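Local structure of glucose-6-phosphate isomerase (Chlamydia trachomatis D/UW-3/CX, 6OTU) at residues P189-A192 / A193-R197; G213-L216 / E217-A220. The protein catalyses the reversible isomerisation of glucose-6-phosphate to fructose-6-phosphate. All coordinates share one frame; numbering follows the deposited sequence.

Contact 1. Residues P189-A192 / A193-R197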
# COMPACT_ATOMS: atom_id res chain seq x y z
N PRO A 189 -5.94 -20.03 2.42
CA PRO A 189 -5.46 -20.83 3.55
C PRO A 189 -3.96 -20.76 3.76
O PRO A 189 -3.47 -21.20 4.81
CB PRO A 189 -5.90 -22.25 3.18
CG PRO A 189 -5.87 -22.24 1.68
CD PRO A 189 -6.35 -20.87 1.29
N ASP A 190 -3.21 -20.23 2.79
CA ASP A 190 -1.78 -20.02 3.01
C ASP A 190 -1.55 -19.04 4.15
O ASP A 190 -0.55 -19.14 4.86
CB ASP A 190 -1.11 -19.56 1.72
CG ASP A 190 -0.85 -20.71 0.76
OD1 ASP A 190 -0.82 -21.87 1.21
OD2 ASP A 190 -0.68 -20.46 -0.45
N ASN A 191 -2.49 -18.12 4.36
CA ASN A 191 -2.42 -17.22 5.51
C ASN A 191 -2.46 -18.00 6.82
O ASN A 191 -1.61 -17.80 7.70
CB ASN A 191 -3.57 -16.20 5.45
CG ASN A 191 -3.40 -15.03 6.42
OD1 ASN A 191 -4.24 -14.13 6.47
ND2 ASN A 191 -2.32 -15.05 7.21
N ALA A 192 -3.43 -18.92 6.97
CA ALA A 192 -3.48 -19.74 8.18
C ALA A 192 -2.25 -20.63 8.29
O ALA A 192 -1.69 -20.80 9.38
CB ALA A 192 -4.75 -20.59 8.21
N ALA A 193 -1.81 -21.19 7.18
CA ALA A 193 -0.68 -22.11 7.22
C ALA A 193 0.60 -21.42 7.68
O ALA A 193 1.35 -21.97 8.50
CB ALA A 193 -0.50 -22.77 5.86
N GLU A 194 0.87 -20.20 7.17
CA GLU A 194 2.09 -19.51 7.59
C GLU A 194 2.09 -19.27 9.09
O GLU A 194 3.14 -19.34 9.73
CB GLU A 194 2.28 -18.19 6.82
CG GLU A 194 1.28 -17.07 7.18
CD GLU A 194 1.47 -15.76 6.41
OE1 GLU A 194 2.51 -15.59 5.72
OE2 GLU A 194 0.56 -14.89 6.49
N VAL A 195 0.92 -19.01 9.68
CA VAL A 195 0.87 -18.74 11.11
C VAL A 195 1.00 -20.04 11.90
O VAL A 195 1.77 -20.11 12.86
CB VAL A 195 -0.41 -17.98 11.45
CG1 VAL A 195 -0.61 -17.91 12.97
CG2 VAL A 195 -0.35 -16.60 10.81
N LEU A 196 0.27 -21.08 11.49
CA LEU A 196 0.37 -22.36 12.19
C LEU A 196 1.79 -22.91 12.15
O LEU A 196 2.23 -23.57 13.09
CB LEU A 196 -0.62 -23.35 11.58
CG LEU A 196 -2.11 -23.14 11.87
CD1 LEU A 196 -2.97 -23.75 10.78
CD2 LEU A 196 -2.47 -23.71 13.22
N ARG A 197 2.53 -22.62 11.08
CA ARG A 197 3.91 -23.07 11.00
C ARG A 197 4.76 -22.52 12.14
O ARG A 197 5.75 -23.14 12.53
CB ARG A 197 4.51 -22.66 9.65
CG ARG A 197 5.92 -23.17 9.40
CD ARG A 197 6.58 -22.36 8.30
NE ARG A 197 7.60 -23.13 7.59
CZ ARG A 197 8.91 -22.96 7.73
NH1 ARG A 197 9.36 -22.03 8.57
NH2 ARG A 197 9.77 -23.71 7.04

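Contact 2. Residues G213-L216 / E217-A220. With G6Q (glucose-6-phosphate), chain E.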
# COMPACT_ATOMS: atom_id res chain seq x y z
N GLY A 213 -20.49 -12.14 13.33
CA GLY A 213 -20.39 -13.55 13.64
C GLY A 213 -20.63 -14.49 12.48
O GLY A 213 -20.73 -15.70 12.71
N THR A 214 -20.72 -13.98 11.24
CA THR A 214 -21.09 -14.83 10.10
C THR A 214 -20.20 -14.65 8.86
O THR A 214 -20.48 -15.28 7.83
CB THR A 214 -22.56 -14.58 9.72
OG1 THR A 214 -22.77 -13.18 9.53
CG2 THR A 214 -23.49 -15.07 10.82
N THR A 215 -19.17 -13.82 8.91
CA THR A 215 -18.31 -13.61 7.75
C THR A 215 -17.56 -14.89 7.38
O THR A 215 -17.05 -15.60 8.24
CB THR A 215 -17.33 -12.48 8.03
OG1 THR A 215 -18.04 -11.37 8.60
CG2 THR A 215 -16.65 -12.03 6.74
N LEU A 216 -17.52 -15.19 6.08
CA LEU A 216 -16.92 -16.46 5.63
C LEU A 216 -15.49 -16.65 6.14
O LEU A 216 -15.13 -17.74 6.59
CB LEU A 216 -16.95 -16.53 4.11
CG LEU A 216 -16.09 -17.64 3.50
CD1 LEU A 216 -16.62 -19.00 3.94
CD2 LEU A 216 -16.03 -17.53 1.97
N GLU A 217 -14.66 -15.58 6.08
CA GLU A 217 -13.23 -15.75 6.34
C GLU A 217 -12.94 -16.12 7.79
O GLU A 217 -12.29 -17.15 8.03
CB GLU A 217 -12.47 -14.49 5.90
CG GLU A 217 -12.40 -14.31 4.41
CD GLU A 217 -13.51 -13.43 3.87
OE1 GLU A 217 -13.27 -12.73 2.86
OE2 GLU A 217 -14.64 -13.44 4.43
N PRO A 218 -13.36 -15.33 8.79
CA PRO A 218 -13.16 -15.79 10.18
C PRO A 218 -13.72 -17.18 10.44
O PRO A 218 -13.11 -17.96 11.18
CB PRO A 218 -13.91 -14.75 11.02
CG PRO A 218 -14.18 -13.61 10.11
CD PRO A 218 -14.17 -14.11 8.72
N ALA A 219 -14.87 -17.52 9.83
CA ALA A 219 -15.49 -18.81 10.10
C ALA A 219 -14.67 -19.95 9.51
O ALA A 219 -14.46 -20.98 10.15
CB ALA A 219 -16.91 -18.86 9.56
N ALA A 220 -14.20 -19.78 8.27
CA ALA A 220 -13.34 -20.81 7.70
C ALA A 220 -12.02 -20.89 8.46
O ALA A 220 -11.51 -21.98 8.72
CB ALA A 220 -13.10 -20.55 6.22
C1 G6Q E . -16.06 -2.48 8.27
C2 G6Q E . -16.58 -3.36 7.13
C3 G6Q E . -15.81 -4.66 6.94
C4 G6Q E . -16.02 -5.68 8.07
C5 G6Q E . -15.51 -7.06 7.66
C6 G6Q E . -15.53 -8.04 8.81
O1 G6Q E . -16.67 -1.52 8.59
O2 G6Q E . -17.96 -3.66 7.32
O3 G6Q E . -14.41 -4.37 6.82
O4 G6Q E . -15.33 -5.26 9.25
O5 G6Q E . -16.30 -7.54 6.57
O6 G6Q E . -16.90 -8.10 9.32
P G6Q E . -17.20 -8.90 10.69
O1P G6Q E . -16.44 -8.19 11.79
O2P G6Q E . -18.71 -8.79 10.86
O3P G6Q E . -16.74 -10.33 10.48

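Contact 1. Residues P189-A192 / A193-R197
N191 and E194 meet three residues apart on one face of the short helix 189-196, which follows strand 180-184 in the parallel-sheet domain of the SIS-type fold. The amide ND2 of N191 comes to 3.0 Å from OE2 of E194, with the amide and carboxylate planes 84° apart, almost perpendicular. E194 reaches back because its CG sits between the backbone N and the carbonyl carbon (chi1 70°), which lays CG against the carbonyl O of N191; beyond CG the chain runs extended. The other end of the amide is fixed by the turn that leads into the helix: OD1 of N191 accepts from the backbone N of both S185 and N186.

Beneath these side chains the backbone closes mostly in i to i+4 steps. A193 N donates to P189 O and E194 N to D190 O, each at 2.9 Å, whereas V195 N divides between N191 O and, three residues back, A192 O, both bonds weak.

Further contacts set the helix in place. D190 turns its carboxylate to the second subunit, where OD1 and OD2 accept from the backbone N of R411 and Q410. A192 and L196 pack on helix 216-231, touching L224 and F225 among others, and V195 lies on F182 and V184 of the strand. L196 N donates to A192 O at 2.9 Å with an N-H...O angle of 173°, while CD1 of the same leucine rests 4.4 Å from CB of A192.

Contact 2. Residues G213-L216 / E217-A220
OG1 of T215 is gripped from several directions: it donates to phosphate oxygen O3P of glucose-6-phosphate at 2.5 Å, a short bond, receives NZ of K501, an active-site residue, and has a weaker bond with S212 OG. The threonine stands at the N-cap position of helix 216-231 but spends its hydroxyl on the phosphate and lysine, and makes no side-chain cap. Through this bond the phosphate lies near the N-terminal end of the helix, whose dipole would be expected to favour the anion. A chi1 of -47° sets OG1 beside the backbone N and swings the methyl CG2 to the other side, where it lies 3.4 Å from OE2 of E217. P218 packs alongside, its ring carbon CD 3.6 Å from T215 CB and 3.3 Å from T215 O.

E217 bends at chi2 (93°), which folds its carboxylate back over the start of the helix. There OE1 is bonded to NE2 of H386 and OG1 of T382, both of the second subunit; H386 is an active-site residue, so this glutamate probably helps to orient it. L216 and A220 pack on K425 and L417 of the same subunit.

The first turn is closed by the backbone. A219 N reaches T215 O at 3.3 Å, a weak bond, and A220 N reaches L216 O at 2.8 Å, a firm one, with CD1 of L216 4.5 Å from CB of A220. The loop that holds G213-T215 leads from strand 204-209 of the parallel sheet into helix 216-231.

Overall arrangement
Each contact lies on a helix that follows a strand of the same parallel sheet: contact 1 runs the length of helix 189-196, after strand 180-184, and contact 2 is the entry to helix 216-231, after strand 204-209. Their centres lie 16 Å apart without touching, yet helix 216-231 carries the later residues on which A192 and L196 pack. Both sit far from the chain's centre, about 26 and 22 Å centre to centre, but are largely buried, the second subunit contributing to their surroundings. Contact 1, away from the annotated sites, uses D190 to bind backbone amides across the interface; contact 2 faces the substrate, T215 holding the phosphate and E217 meeting an active-site histidine of the partner.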